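Local coordinates for protein chitinase (PDB 5VG0) that binds copper through a histidine brace in its lytic polysaccharide monooxygenase domain, the part present here, and probably takes part in degrading chitin, at residues 23-26 with 27-31; 112-115 with 116-120. All coordinates share one frame; numbering follows the deposited sequence.

Interaction 1 (23-26 with 27-31)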
loop_
_atom_site.group_PDB
_atom_site.type_symbol
_atom_site.label_atom_id
_atom_site.label_comp_id
_atom_site.label_asym_id
_atom_site.label_seq_id
_atom_site.Cartn_x
_atom_site.Cartn_y
_atom_site.Cartn_z
ATOM N N CYS A 23 -7.743 -13.663 -6.820
ATOM C CA CYS A 23 -6.812 -13.362 -5.746
ATOM C C CYS A 23 -7.107 -14.119 -4.467
ATOM O O CYS A 23 -6.306 -14.045 -3.539
ATOM C CB CYS A 23 -6.830 -11.871 -5.419
ATOM S SG CYS A 23 -6.505 -10.815 -6.820
ATOM N N GLY A 24 -8.229 -14.821 -4.381
ATOM C CA GLY A 24 -8.582 -15.476 -3.148
ATOM C C GLY A 24 -9.130 -14.536 -2.095
ATOM O O GLY A 24 -9.825 -13.560 -2.405
ATOM N N GLN A 25 -8.780 -14.822 -0.843
ATOM C CA GLN A 25 -9.453 -14.163 0.268
ATOM C C GLN A 25 -9.232 -12.656 0.278
ATOM O O GLN A 25 -10.121 -11.919 0.718
ATOM C CB GLN A 25 -9.019 -14.783 1.592
ATOM C CG GLN A 25 -9.727 -14.202 2.808
ATOM C CD GLN A 25 -11.239 -14.329 2.752
ATOM O OE1 GLN A 25 -11.782 -15.227 2.110
ATOM N NE2 GLN A 25 -11.928 -13.426 3.437
ATOM N N ILE A 26 -8.090 -12.173 -0.207
ATOM C CA ILE A 26 -7.823 -10.737 -0.158
ATOM C C ILE A 26 -8.891 -9.932 -0.876
ATOM O O ILE A 26 -9.151 -8.784 -0.519
ATOM C CB ILE A 26 -6.412 -10.416 -0.697
ATOM C CG1 ILE A 26 -6.061 -8.939 -0.481
ATOM C CG2 ILE A 26 -6.275 -10.747 -2.163
ATOM C CD1 ILE A 26 -5.967 -8.549 0.977
ATOM N N SER A 27 -9.516 -10.504 -1.902
ATOM C CA SER A 27 -10.512 -9.762 -2.656
ATOM C C SER A 27 -11.691 -9.358 -1.803
ATOM O O SER A 27 -12.384 -8.403 -2.149
ATOM C CB SER A 27 -11.018 -10.621 -3.795
ATOM O OG SER A 27 -9.935 -10.884 -4.656
ATOM N N TYR A 28 -11.933 -10.064 -0.706
ATOM C CA TYR A 28 -13.045 -9.783 0.181
ATOM C C TYR A 28 -12.676 -8.889 1.347
ATOM O O TYR A 28 -13.576 -8.443 2.064
ATOM C CB TYR A 28 -13.634 -11.095 0.698
ATOM C CG TYR A 28 -14.144 -11.957 -0.434
ATOM C CD1 TYR A 28 -15.386 -11.729 -0.998
ATOM C CD2 TYR A 28 -13.356 -12.956 -0.984
ATOM C CE1 TYR A 28 -15.847 -12.496 -2.048
ATOM C CE2 TYR A 28 -13.808 -13.723 -2.030
ATOM C CZ TYR A 28 -15.053 -13.485 -2.557
ATOM O OH TYR A 28 -15.529 -14.247 -3.607
ATOM N N GLU A 29 -11.390 -8.628 1.574
ATOM C CA GLU A 29 -10.966 -7.819 2.713
ATOM C C GLU A 29 -9.647 -7.122 2.398
ATOM O O GLU A 29 -8.611 -7.367 3.031
ATOM C CB GLU A 29 -10.887 -8.646 3.987
ATOM C CG GLU A 29 -10.083 -9.890 3.892
ATOM C CD GLU A 29 -10.058 -10.610 5.227
ATOM O OE1 GLU A 29 -9.868 -9.946 6.274
ATOM O OE2 GLU A 29 -10.266 -11.830 5.239
ATOM N N PRO A 30 -9.666 -6.195 1.444
ATOM C CA PRO A 30 -8.436 -5.495 1.070
ATOM C C PRO A 30 -7.817 -4.705 2.199
ATOM O O PRO A 30 -6.622 -4.417 2.129
ATOM C CB PRO A 30 -8.897 -4.578 -0.068
ATOM C CG PRO A 30 -10.362 -4.387 0.169
ATOM C CD PRO A 30 -10.824 -5.708 0.679
ATOM N N GLN A 31 -8.598 -4.365 3.224
ATOM C CA GLN A 31 -8.162 -3.556 4.346
ATOM C C GLN A 31 -7.281 -4.317 5.328
ATOM O O GLN A 31 -6.779 -3.697 6.266
ATOM C CB GLN A 31 -9.392 -3.015 5.091
ATOM C CG GLN A 31 -10.248 -4.060 5.836
ATOM C CD GLN A 31 -11.328 -4.725 4.992
ATOM O OE1 GLN A 31 -11.323 -4.664 3.770
ATOM N NE2 GLN A 31 -12.259 -5.377 5.666
HETATM O O HOH W 1 -10.325 -12.342 -6.946
#
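Overlapping beta turns with i to i+3 backbone bonds tie 23-26 to 27-31, in the loop between helix 10-15 and strand 34-36. Three bonds follow in succession: Ser27 N to Gly24 O (3.1 Å), Tyr28 N to Gln25 O (3.0 Å) and Glu29 N to Ile26 O (3.1 Å). The winding brings Gln25 and Glu29 to one side, where Gln25 NE2 donates to Glu29 OE2 (2.9 Å, 161° at the hydrogen). The carboxylate accepts from its anti side and lies nearly perpendicular to the amide, with OE2 close to the amide plane. Gln25 is modelled in two conformers, and the bond is described for one of them. Glu29 OE1 bonds Ser32 OG, so the carboxylate bridges both neighbours. With the Glu29 carboxylate cut back to an alanine, the Gln25 amide and the Ser32 hydroxyl are likely to lose this shared acceptor, and the end of Gln25 could turn more freely. Facing inward, Ile26 has CG1 anti to its backbone N (chi1 -173°), which carries CD1 to 3.9 Å from Pro30 CA. Cys23 is disulfide-bonded to Cys14, joining the turn to helix 10-15. A water bridges Cys23 N, from which it accepts, and Ser27 OG, 2.7 Å from the water oxygen.

Interaction 2 (112-115 with 116-120)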
loop_
_atom_site.group_PDB
_atom_site.type_symbol
_atom_site.label_atom_id
_atom_site.label_comp_id
_atom_site.label_asym_id
_atom_site.label_seq_id
_atom_site.Cartn_x
_atom_site.Cartn_y
_atom_site.Cartn_z
ATOM N N ASP A 112 9.096 13.557 -6.767
ATOM C CA ASP A 112 10.411 13.074 -7.189
ATOM C C ASP A 112 10.420 11.558 -7.356
ATOM O O ASP A 112 11.405 10.892 -7.042
ATOM C CB ASP A 112 11.519 13.537 -6.231
ATOM C CG ASP A 112 12.906 13.232 -6.729
ATOM O OD1 ASP A 112 13.137 13.235 -7.950
ATOM O OD2 ASP A 112 13.785 13.020 -5.879
ATOM N N LEU A 113 9.340 11.011 -7.900
ATOM C CA LEU A 113 9.340 9.592 -8.238
ATOM C C LEU A 113 10.128 9.365 -9.529
ATOM O O LEU A 113 9.995 10.136 -10.477
ATOM C CB LEU A 113 7.919 9.087 -8.424
ATOM C CG LEU A 113 7.059 9.113 -7.167
ATOM C CD1 LEU A 113 5.627 8.773 -7.499
ATOM C CD2 LEU A 113 7.577 8.177 -6.113
ATOM N N PRO A 114 10.952 8.324 -9.582
ATOM C CA PRO A 114 11.737 8.065 -10.789
ATOM C C PRO A 114 10.843 7.623 -11.932
ATOM O O PRO A 114 9.831 6.951 -11.737
ATOM C CB PRO A 114 12.679 6.942 -10.354
ATOM C CG PRO A 114 11.908 6.223 -9.285
ATOM C CD PRO A 114 11.156 7.290 -8.553
ATOM N N THR A 115 11.241 7.984 -13.147
ATOM C CA THR A 115 10.449 7.599 -14.307
ATOM C C THR A 115 10.601 6.109 -14.597
ATOM O O THR A 115 11.567 5.463 -14.182
ATOM C CB THR A 115 10.802 8.430 -15.550
ATOM O OG1 THR A 115 12.165 8.215 -15.921
ATOM C CG2 THR A 115 10.574 9.920 -15.309
ATOM N N GLY A 116 9.635 5.578 -15.336
ATOM C CA GLY A 116 9.621 4.173 -15.696
ATOM C C GLY A 116 8.726 3.359 -14.788
ATOM O O GLY A 116 7.905 3.871 -14.036
ATOM N N GLU A 117 8.898 2.052 -14.872
ATOM C CA GLU A 117 8.084 1.100 -14.126
ATOM C C GLU A 117 8.671 0.899 -12.736
ATOM O O GLU A 117 9.852 0.572 -12.599
ATOM C CB GLU A 117 8.068 -0.243 -14.853
ATOM C CG GLU A 117 7.532 -0.183 -16.265
ATOM C CD GLU A 117 7.793 -1.461 -17.035
ATOM O OE1 GLU A 117 7.656 -2.551 -16.441
ATOM O OE2 GLU A 117 8.153 -1.374 -18.225
ATOM N N HIS A 118 7.839 1.065 -11.710
ATOM C CA HIS A 118 8.272 0.910 -10.327
ATOM C C HIS A 118 7.141 0.341 -9.499
ATOM O O HIS A 118 5.975 0.394 -9.880
ATOM C CB HIS A 118 8.702 2.256 -9.730
ATOM C CG HIS A 118 9.809 2.857 -10.503
ATOM N ND1 HIS A 118 11.111 2.442 -10.349
ATOM C CD2 HIS A 118 9.813 3.775 -11.495
ATOM C CE1 HIS A 118 11.876 3.094 -11.201
ATOM N NE2 HIS A 118 11.111 3.900 -11.919
ATOM N N THR A 119 7.507 -0.181 -8.346
ATOM C CA THR A 119 6.533 -0.608 -7.350
ATOM C C THR A 119 6.729 0.238 -6.100
ATOM O O THR A 119 7.830 0.272 -5.539
ATOM C CB THR A 119 6.650 -2.093 -7.026
ATOM O OG1 THR A 119 6.414 -2.838 -8.234
ATOM C CG2 THR A 119 5.625 -2.514 -5.985
ATOM N N ILE A 120 5.683 0.933 -5.694
ATOM C CA ILE A 120 5.687 1.697 -4.451
ATOM C C ILE A 120 5.130 0.804 -3.358
ATOM O O ILE A 120 4.065 0.213 -3.535
ATOM C CB ILE A 120 4.820 2.960 -4.582
ATOM C CG1 ILE A 120 5.305 3.845 -5.724
ATOM C CG2 ILE A 120 4.788 3.729 -3.265
ATOM C CD1 ILE A 120 4.398 4.991 -6.039
#
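A hydrogen bond from a histidine ring to a backbone carbonyl, with a proline lying over the same ring, joins 112-115 to 116-120 where the loop after strand 105-110 enters strand 118-126. His118 NE2 donates to Thr115 O at 2.8 Å, and the N-H...O angle of 164° shows a nearly straight bond. The acceptor lies close to the imidazole plane, whereas NE2 stands well above the plane of the Thr115 carbonyl. Pro114 supplies the second element: its CG sits over one ring face, 3.7 Å from the centroid and 15° off the ring normal, a CH-pi contact shifted toward the rim. The chi1 of -59° sets His118 CG beside its own backbone N, and the ring leans back over the loop. The other nitrogen, ND1, is hydrogen-bonded to Asp88 OD2. Bonds at both nitrogens therefore limit rotation of the ring, and the nearby carboxylate would probably stabilise a protonated imidazole. Asp88 also accepts from Thr119 N. Gly116 meets the bend with a positive phi, at which a side-chain carbon would collide with Thr115 O. Deeper inside, Leu113 CD1 approaches Ile120 CD1 at 4.2 Å, an apolar contact beside Val87 for Leu113 and Met137 for Ile120. Beyond the corner at Glu117, strand 118-126 runs antiparallel to 131-141 and 80-87. The loop thus passes from the three-stranded sheet to the other sheet, the kind of connection found in the immunoglobulin-like beta-sandwich of AA10 lytic polysaccharide monooxygenases.

How the interactions relate
Interaction 1 and interaction 2 are separate local contacts on opposite sides of the chain's centre, with their own centres 26 Å apart and nearest atoms about 13 Å apart. Both are closed within one short run of chain, and interaction 1 is complete before interaction 2 begins. Their relation to the copper site differs. In 27-31 the side chain of Glu29 lies about 6 Å from that of the copper ligand His1 and about 10 Å from both the copper ion and the bound peroxide, while Gln31 touches His1 directly. The 112-120 contact lies away from these sites and concerns the passage between the sheets.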